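Local coordinates for protein peptide amidase (Stenotrophomonas maltophilia, PDB 1M22) that probably hydrolyses amide bonds as a serine hydrolase of the amidase signature family, at residues A[143-148]-A[364-369]; A[100-105]-A[352-357]; A[150-155]-A[160-165]. All coordinates share one frame; numbering follows the deposited sequence.

Interaction 1 of 3, residues A[143-148]-A[364-369]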
loop_
_atom_site.group_PDB
_atom_site.type_symbol
_atom_site.label_atom_id
_atom_site.label_comp_id
_atom_site.label_asym_id
_atom_site.label_seq_id
_atom_site.Cartn_x
_atom_site.Cartn_y
_atom_site.Cartn_z
ATOM N N SER A 143 -14.612 -4.779 -1.857
ATOM C CA SER A 143 -13.165 -4.704 -1.693
ATOM C C SER A 143 -12.474 -6.012 -2.052
ATOM O O SER A 143 -12.927 -7.094 -1.669
ATOM C CB SER A 143 -12.814 -4.331 -0.252
ATOM O OG SER A 143 -13.278 -3.033 0.063
ATOM N N GLY A 144 -11.382 -5.908 -2.799
ATOM C CA GLY A 144 -10.633 -7.093 -3.170
ATOM C C GLY A 144 -11.162 -7.876 -4.354
ATOM O O GLY A 144 -10.640 -8.947 -4.663
ATOM N N TRP A 145 -12.191 -7.360 -5.017
ATOM C CA TRP A 145 -12.751 -8.045 -6.176
ATOM C C TRP A 145 -12.420 -7.355 -7.491
ATOM O O TRP A 145 -12.434 -6.128 -7.583
ATOM C CB TRP A 145 -14.278 -8.139 -6.080
ATOM C CG TRP A 145 -14.890 -8.802 -7.296
ATOM C CD1 TRP A 145 -15.086 -10.142 -7.487
ATOM C CD2 TRP A 145 -15.274 -8.163 -8.522
ATOM N NE1 TRP A 145 -15.561 -10.375 -8.757
ATOM C CE2 TRP A 145 -15.684 -9.180 -9.414
ATOM C CE3 TRP A 145 -15.306 -6.830 -8.957
ATOM C CZ2 TRP A 145 -16.123 -8.906 -10.716
ATOM C CZ3 TRP A 145 -15.743 -6.557 -10.254
ATOM C CH2 TRP A 145 -16.144 -7.595 -11.115
ATOM N N SER A 146 -12.123 -8.158 -8.507
ATOM C CA SER A 146 -11.886 -7.648 -9.851
ATOM C C SER A 146 -12.369 -8.738 -10.806
ATOM O O SER A 146 -12.417 -9.916 -10.441
ATOM C CB SER A 146 -10.406 -7.318 -10.093
ATOM O OG SER A 146 -9.617 -8.479 -10.253
ATOM N N ALA A 147 -12.748 -8.351 -12.016
ATOM C CA ALA A 147 -13.240 -9.328 -12.976
ATOM C C ALA A 147 -12.155 -10.310 -13.400
ATOM O O ALA A 147 -12.417 -11.501 -13.577
ATOM C CB ALA A 147 -13.808 -8.617 -14.198
ATOM N N ARG A 148 -10.930 -9.817 -13.550
ATOM C CA ARG A 148 -9.828 -10.668 -13.971
ATOM C C ARG A 148 -9.225 -11.503 -12.846
ATOM O O ARG A 148 -8.791 -12.633 -13.074
ATOM C CB ARG A 148 -8.736 -9.817 -14.627
ATOM C CG ARG A 148 -7.529 -10.603 -15.104
ATOM C CD ARG A 148 -6.656 -9.772 -16.034
ATOM N NE ARG A 148 -5.456 -10.495 -16.448
ATOM C CZ ARG A 148 -4.247 -10.306 -15.929
ATOM N NH1 ARG A 148 -4.063 -9.407 -14.972
ATOM N NH2 ARG A 148 -3.221 -11.026 -16.358
ATOM N N GLY A 364 -21.767 -7.428 -12.863
ATOM C CA GLY A 364 -22.690 -8.328 -12.196
ATOM C C GLY A 364 -22.851 -8.115 -10.700
ATOM O O GLY A 364 -23.917 -8.387 -10.148
ATOM N N LEU A 365 -21.804 -7.630 -10.036
ATOM C CA LEU A 365 -21.856 -7.403 -8.594
ATOM C C LEU A 365 -22.211 -5.960 -8.242
ATOM O O LEU A 365 -22.952 -5.710 -7.293
ATOM C CB LEU A 365 -20.519 -7.788 -7.958
ATOM C CG LEU A 365 -20.135 -9.265 -8.099
ATOM C CD1 LEU A 365 -18.761 -9.498 -7.491
ATOM C CD2 LEU A 365 -21.178 -10.137 -7.412
ATOM N N PHE A 366 -21.664 -5.016 -8.999
ATOM C CA PHE A 366 -21.947 -3.598 -8.804
ATOM C C PHE A 366 -21.672 -2.855 -10.110
ATOM O O PHE A 366 -21.129 -3.431 -11.050
ATOM C CB PHE A 366 -21.128 -3.003 -7.643
ATOM C CG PHE A 366 -19.645 -3.189 -7.771
ATOM C CD1 PHE A 366 -19.046 -4.396 -7.421
ATOM C CD2 PHE A 366 -18.842 -2.149 -8.230
ATOM C CE1 PHE A 366 -17.665 -4.566 -7.524
ATOM C CE2 PHE A 366 -17.459 -2.310 -8.336
ATOM C CZ PHE A 366 -16.872 -3.519 -7.982
ATOM N N GLY A 367 -22.047 -1.582 -10.164
ATOM C CA GLY A 367 -21.881 -0.815 -11.387
ATOM C C GLY A 367 -20.570 -0.099 -11.640
ATOM O O GLY A 367 -19.515 -0.481 -11.125
ATOM N N GLN A 368 -20.646 0.945 -12.462
ATOM C CA GLN A 368 -19.480 1.747 -12.816
ATOM C C GLN A 368 -19.817 3.235 -12.744
ATOM O O GLN A 368 -19.394 4.028 -13.589
ATOM C CB GLN A 368 -18.982 1.371 -14.219
ATOM C CG GLN A 368 -19.977 1.622 -15.351
ATOM C CD GLN A 368 -19.428 1.202 -16.703
ATOM O OE1 GLN A 368 -18.215 1.125 -16.895
ATOM N NE2 GLN A 368 -20.319 0.944 -17.656
ATOM N N GLU A 369 -20.562 3.601 -11.706
ATOM C CA GLU A 369 -20.992 4.979 -11.491
ATOM C C GLU A 369 -19.874 6.010 -11.386
ATOM O O GLU A 369 -20.038 7.148 -11.823
ATOM C CB GLU A 369 -21.875 5.065 -10.240
ATOM C CG GLU A 369 -23.130 4.202 -10.313
ATOM C CD GLU A 369 -22.969 2.839 -9.656
ATOM O OE1 GLU A 369 -21.834 2.327 -9.574
ATOM O OE2 GLU A 369 -23.992 2.264 -9.229
#
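The indole of W145 receives L365 on one of its faces and F366 near its six-membered ring, and those two approaches carry the contact. The tight part is the methyl over the pyrrole: L365 CD1 sits 3.6 Å from the centroid of the W145 five-membered ring and only 10° off the ring normal, a CH-pi contact. A tryptophan suits the place because the flat, electron-rich indole offers room for a methyl and for a second ring beside it, and leucine suits it because a branched end can set one methyl on the ring. W145 holds CG anti to its own backbone nitrogen (chi1 178°), which carries the indole out from the strand toward 364-369. On the opposite face lies the backbone nitrogen A147 N, itself bonded to E132.

F366 packs more obliquely. Its CE1 comes within 3.6 Å of W145 CE3, with the ring planes at 76° to each other; phenylalanine serves here because its flat ring packs against the six-membered part of the indole. The solvent side is that of L365, which remains an exposed residue although its CD1 is seated on the indole.

The contact thus joins the short hairpin strand 145-146, whose W145 also leans on helix 132-135, to the loop running from helix 359-362 to helix 369-375, where Q368 takes the N-cap position.

Interaction 2 of 3, residues A[100-105]-A[352-357]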
loop_
_atom_site.group_PDB
_atom_site.type_symbol
_atom_site.label_atom_id
_atom_site.label_comp_id
_atom_site.label_asym_id
_atom_site.label_seq_id
_atom_site.Cartn_x
_atom_site.Cartn_y
_atom_site.Cartn_z
ATOM N N SER A 100 -9.071 -5.340 -14.534
ATOM C CA SER A 100 -10.086 -5.312 -15.587
ATOM C C SER A 100 -9.820 -6.245 -16.765
ATOM O O SER A 100 -8.678 -6.456 -17.165
ATOM C CB SER A 100 -10.235 -3.881 -16.107
ATOM O OG SER A 100 -11.118 -3.822 -17.217
ATOM N N LEU A 101 -10.892 -6.797 -17.324
ATOM C CA LEU A 101 -10.763 -7.678 -18.475
ATOM C C LEU A 101 -10.370 -6.870 -19.714
ATOM O O LEU A 101 -9.859 -7.420 -20.688
ATOM C CB LEU A 101 -12.081 -8.416 -18.727
ATOM C CG LEU A 101 -12.454 -9.462 -17.674
ATOM C CD1 LEU A 101 -13.835 -10.023 -17.973
ATOM C CD2 LEU A 101 -11.417 -10.575 -17.668
ATOM N N ALA A 102 -10.598 -5.560 -19.666
ATOM C CA ALA A 102 -10.270 -4.687 -20.788
ATOM C C ALA A 102 -8.768 -4.604 -21.064
ATOM O O ALA A 102 -8.352 -4.344 -22.195
ATOM C CB ALA A 102 -10.829 -3.291 -20.537
ATOM N N LEU A 103 -7.952 -4.832 -20.038
ATOM C CA LEU A 103 -6.500 -4.758 -20.197
ATOM C C LEU A 103 -5.781 -6.086 -19.962
ATOM O O LEU A 103 -4.588 -6.104 -19.655
ATOM C CB LEU A 103 -5.928 -3.702 -19.246
ATOM C CG LEU A 103 -6.435 -2.268 -19.403
ATOM C CD1 LEU A 103 -5.830 -1.403 -18.312
ATOM C CD2 LEU A 103 -6.070 -1.732 -20.777
ATOM N N GLN A 104 -6.496 -7.195 -20.119
ATOM C CA GLN A 104 -5.909 -8.515 -19.908
ATOM C C GLN A 104 -4.741 -8.835 -20.842
ATOM O O GLN A 104 -3.903 -9.677 -20.522
ATOM C CB GLN A 104 -6.982 -9.597 -20.051
ATOM C CG GLN A 104 -7.664 -9.619 -21.407
ATOM C CD GLN A 104 -8.627 -10.779 -21.553
ATOM O OE1 GLN A 104 -9.554 -10.935 -20.759
ATOM N NE2 GLN A 104 -8.413 -11.598 -22.576
ATOM N N GLY A 105 -4.686 -8.169 -21.992
ATOM C CA GLY A 105 -3.610 -8.417 -22.937
ATOM C C GLY A 105 -2.683 -7.229 -23.116
ATOM O O GLY A 105 -1.891 -7.170 -24.057
ATOM N N ILE A 352 -15.999 2.603 -20.317
ATOM C CA ILE A 352 -17.403 2.530 -19.936
ATOM C C ILE A 352 -18.164 1.668 -20.943
ATOM O O ILE A 352 -18.992 0.840 -20.563
ATOM C CB ILE A 352 -18.021 3.944 -19.874
ATOM C CG1 ILE A 352 -17.407 4.712 -18.698
ATOM C CG2 ILE A 352 -19.539 3.853 -19.733
ATOM C CD1 ILE A 352 -17.759 6.186 -18.658
ATOM N N ALA A 353 -17.861 1.854 -22.224
ATOM C CA ALA A 353 -18.512 1.085 -23.279
ATOM C C ALA A 353 -18.119 -0.387 -23.187
ATOM O O ALA A 353 -18.948 -1.274 -23.396
ATOM C CB ALA A 353 -18.133 1.645 -24.646
ATOM N N PHE A 354 -16.854 -0.648 -22.864
ATOM C CA PHE A 354 -16.379 -2.021 -22.748
ATOM C C PHE A 354 -17.120 -2.769 -21.648
ATOM O O PHE A 354 -17.575 -3.895 -21.852
ATOM C CB PHE A 354 -14.870 -2.056 -22.466
ATOM C CG PHE A 354 -14.335 -3.440 -22.199
ATOM C CD1 PHE A 354 -14.453 -4.022 -20.938
ATOM C CD2 PHE A 354 -13.737 -4.176 -23.218
ATOM C CE1 PHE A 354 -13.987 -5.313 -20.697
ATOM C CE2 PHE A 354 -13.268 -5.468 -22.987
ATOM C CZ PHE A 354 -13.394 -6.038 -21.723
ATOM N N ASN A 355 -17.240 -2.150 -20.478
ATOM C CA ASN A 355 -17.926 -2.801 -19.372
ATOM C C ASN A 355 -19.387 -3.081 -19.702
ATOM O O ASN A 355 -19.935 -4.099 -19.286
ATOM C CB ASN A 355 -17.827 -1.956 -18.096
ATOM C CG ASN A 355 -16.415 -1.900 -17.546
ATOM O OD1 ASN A 355 -15.644 -2.848 -17.692
ATOM N ND2 ASN A 355 -16.077 -0.793 -16.898
ATOM N N GLN A 356 -20.012 -2.180 -20.453
ATOM C CA GLN A 356 -21.407 -2.360 -20.837
ATOM C C GLN A 356 -21.536 -3.536 -21.799
ATOM O O GLN A 356 -22.487 -4.313 -21.716
ATOM C CB GLN A 356 -21.946 -1.086 -21.492
ATOM C CG GLN A 356 -22.002 0.108 -20.557
ATOM C CD GLN A 356 -22.566 1.347 -21.219
ATOM O OE1 GLN A 356 -22.051 1.810 -22.236
ATOM N NE2 GLN A 356 -23.630 1.893 -20.642
ATOM N N ALA A 357 -20.567 -3.666 -22.701
ATOM C CA ALA A 357 -20.560 -4.748 -23.680
ATOM C C ALA A 357 -20.240 -6.078 -23.008
ATOM O O ALA A 357 -20.578 -7.144 -23.522
ATOM C CB ALA A 357 -19.543 -4.456 -24.776
HETATM O O HOH W 1 -13.399 -2.814 -16.083
#
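F354 and A102 carry most of this contact, with L101 beside them. The methyl A102 CB stands over the centre of the F354 ring, 3.6 Å from its centroid and 9° off the normal, a nearly upright CH-pi contact. Alanine fits here because its short side chain lets the backbone itself come down on the ring: A102 N lies 3.5 Å from F354 CZ. The phenylalanine reaches this far because CG is anti to the backbone nitrogen (chi1 174°), which sends the ring out from the helix toward the loop, and it also stacks with H358, just past the end of the helix. L101 adds a lighter touch, its CB 4.0 Å from F354 CZ, while its side chain also meets A147 and Q361.

A polar bridge runs beside this apolar patch. S100 OG gives its hydrogen to a water 2.7 Å away, and the same water donates to N355 OD1 at 2.8 Å. The hydroxyl is used twice, since it also accepts from A102 N at 3.0 Å with an N-H...O angle of 155°. Serine is apt at such a place, being able to donate and accept at once. The amide of N355 serves two sides as well: its ND2 bonds to Q368, while OD1 takes the water.

The bond from A102 N back to S100 OG defines an ST turn, which helps to shape the loop on which the alanine is presented. An aromatic side chain of helix 348-357 covered on one face by A102 of that turn, with a water joining the flanking polar groups, is a loop-to-helix surface contact within the amidase fold, away from the catalytic residues.

Interaction 3 of 3, residues A[150-155]-A[160-165]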
loop_
_atom_site.group_PDB
_atom_site.type_symbol
_atom_site.label_atom_id
_atom_site.label_comp_id
_atom_site.label_asym_id
_atom_site.label_seq_id
_atom_site.Cartn_x
_atom_site.Cartn_y
_atom_site.Cartn_z
ATOM N N GLY A 150 -10.854 -12.105 -9.694
ATOM C CA GLY A 150 -11.797 -12.707 -8.775
ATOM C C GLY A 150 -11.749 -12.035 -7.416
ATOM O O GLY A 150 -11.348 -10.875 -7.293
ATOM N N GLN A 151 -12.133 -12.781 -6.389
ATOM C CA GLN A 151 -12.183 -12.269 -5.028
ATOM C C GLN A 151 -11.019 -12.689 -4.142
ATOM O O GLN A 151 -10.838 -13.871 -3.855
ATOM C CB GLN A 151 -13.484 -12.725 -4.370
ATOM C CG GLN A 151 -13.671 -12.225 -2.953
ATOM C CD GLN A 151 -13.867 -10.727 -2.892
ATOM O OE1 GLN A 151 -14.807 -10.188 -3.480
ATOM N NE2 GLN A 151 -12.979 -10.042 -2.178
ATOM N N THR A 152 -10.230 -11.716 -3.703
ATOM C CA THR A 152 -9.120 -12.004 -2.805
ATOM C C THR A 152 -9.730 -12.181 -1.414
ATOM O O THR A 152 -10.690 -11.498 -1.059
ATOM C CB THR A 152 -8.097 -10.849 -2.812
ATOM O OG1 THR A 152 -7.512 -10.749 -4.118
ATOM C CG2 THR A 152 -6.992 -11.089 -1.787
ATOM N N ARG A 153 -9.175 -13.099 -0.630
ATOM C CA ARG A 153 -9.692 -13.385 0.704
ATOM C C ARG A 153 -8.708 -13.106 1.828
ATOM O O ARG A 153 -7.499 -13.259 1.659
ATOM C CB ARG A 153 -10.138 -14.849 0.777
ATOM C CG ARG A 153 -11.256 -15.171 -0.198
ATOM C CD ARG A 153 -11.598 -16.648 -0.232
ATOM N NE ARG A 153 -12.714 -16.903 -1.142
ATOM C CZ ARG A 153 -13.982 -16.599 -0.881
ATOM N NH1 ARG A 153 -14.313 -16.029 0.270
ATOM N NH2 ARG A 153 -14.924 -16.862 -1.776
ATOM N N ASN A 154 -9.237 -12.701 2.979
ATOM C CA ASN A 154 -8.408 -12.428 4.149
ATOM C C ASN A 154 -7.911 -13.779 4.670
ATOM O O ASN A 154 -8.711 -14.665 4.976
ATOM C CB ASN A 154 -9.239 -11.728 5.219
ATOM C CG ASN A 154 -8.398 -11.200 6.353
ATOM O OD1 ASN A 154 -7.581 -11.926 6.925
ATOM N ND2 ASN A 154 -8.594 -9.927 6.692
ATOM N N PRO A 155 -6.589 -13.953 4.789
ATOM C CA PRO A 155 -6.058 -15.232 5.274
ATOM C C PRO A 155 -6.362 -15.578 6.727
ATOM O O PRO A 155 -6.246 -16.741 7.126
ATOM C CB PRO A 155 -4.562 -15.109 4.994
ATOM C CG PRO A 155 -4.308 -13.644 5.190
ATOM C CD PRO A 155 -5.503 -12.992 4.518
ATOM N N HIS A 160 -13.914 -13.543 5.233
ATOM C CA HIS A 160 -13.868 -12.108 5.449
ATOM C C HIS A 160 -13.012 -11.305 4.486
ATOM O O HIS A 160 -12.145 -11.832 3.792
ATOM C CB HIS A 160 -13.489 -11.823 6.907
ATOM C CG HIS A 160 -14.547 -12.245 7.880
ATOM N ND1 HIS A 160 -14.907 -11.494 8.978
ATOM C CD2 HIS A 160 -15.352 -13.335 7.892
ATOM C CE1 HIS A 160 -15.888 -12.100 9.622
ATOM N NE2 HIS A 160 -16.177 -13.220 8.982
ATOM N N SER A 161 -13.279 -10.006 4.467
ATOM C CA SER A 161 -12.628 -9.087 3.555
ATOM C C SER A 161 -11.167 -8.757 3.787
ATOM O O SER A 161 -10.715 -8.637 4.925
ATOM C CB SER A 161 -13.413 -7.777 3.524
ATOM O OG SER A 161 -12.881 -6.894 2.555
ATOM N N PRO A 162 -10.403 -8.625 2.693
ATOM C CA PRO A 162 -8.984 -8.282 2.803
ATOM C C PRO A 162 -8.867 -6.759 2.695
ATOM O O PRO A 162 -7.772 -6.209 2.769
ATOM C CB PRO A 162 -8.379 -8.964 1.588
ATOM C CG PRO A 162 -9.457 -8.783 0.558
ATOM C CD PRO A 162 -10.714 -9.128 1.340
ATOM N N CYS A 163 -10.010 -6.093 2.539
ATOM C CA CYS A 163 -10.069 -4.642 2.344
ATOM C C CYS A 163 -9.393 -4.333 0.994
ATOM O O CYS A 163 -9.248 -5.233 0.167
ATOM C CB CYS A 163 -9.389 -3.888 3.495
ATOM S SG CYS A 163 -9.814 -2.118 3.589
ATOM N N GLY A 164 -8.976 -3.088 0.763
ATOM C CA GLY A 164 -8.370 -2.729 -0.519
ATOM C C GLY A 164 -7.841 -1.304 -0.500
ATOM O O GLY A 164 -8.014 -0.649 0.516
ATOM N N SER A 165 -7.394 -0.744 -1.627
ATOM C CA SER A 165 -7.500 -1.357 -2.904
ATOM C C SER A 165 -6.265 -2.307 -3.166
ATOM O O SER A 165 -6.186 -2.995 -4.172
ATOM C CB SER A 165 -7.789 -0.574 -4.112
ATOM O OG SER A 165 -6.774 0.398 -4.302
#
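Two hydrogen bonds from N154 tie the segments 150-155 and 160-165 together, both ending on backbone carbonyls. The first is from the main chain: N154 N reaches H160 O at 3.1 Å, with an N-H...O angle of 158°. The second is from the side chain, N154 ND2 to S161 O at 3.0 Å; it is straight at the hydrogen (167°) and lies in the plane of the asparagine amide, although the donor stands above the plane of the carbonyl. With CG anti to the backbone nitrogen (chi1 -170°), the amide is brought alongside the second segment. Asparagine suits this buried place because both ends of its amide are used, ND2 bonding also to I196 O and OD1 accepting from Y156 N.

Van der Waals packing centres on P162. Its CD lies 3.4 Å from T152 O, and its ring CG makes an apolar contact at 4.1 Å with the methyl T152 CG2. The compact proline ring fits against this carbonyl, which is also held by Q151 NE2 at 2.9 Å. Threonine is well placed beside it, its methyl facing the proline while OG1 is hydrogen-bonded to the backbone R49 O and to N129 ND2.

An ST turn shapes the second segment. C163 N donates to S161 OG at 3.0 Å, forming it just before the cis peptide bond that leads into the catalytic S165, whose hydroxyl is bonded to K86 and S189.

T152 and P162 both pack on V171 of helix 167-174, N154 touches N197 just beyond helix 191-196, and strand 150-151 is paired antiparallel with 145-146, so the contact lies between that hairpin and these two helices.

Interactions 1 and 3 meet through the two-stranded hairpin, their centres 13 Å apart: probable hydrogen bonds join G144 O to T152 N and S143 O to Q151 NE2, each 3.0 Å long. Interactions 1 and 2 are joined by Q368, whose OE1 lies 2.9 Å from N355 ND2 and NE2 3.2 Å from I352 O, probable hydrogen bonds; A147 CB also packs 3.8 Å from L101 CG. Interactions 2 and 3 do not touch. Only interaction 3 contains a catalytic residue, S165; between side chains, its T152 is about 10 Å from K86, its P162 about 11 Å from S189, and W145 of interaction 1 about 10 Å from S165. Interaction 2 lies away from the active site.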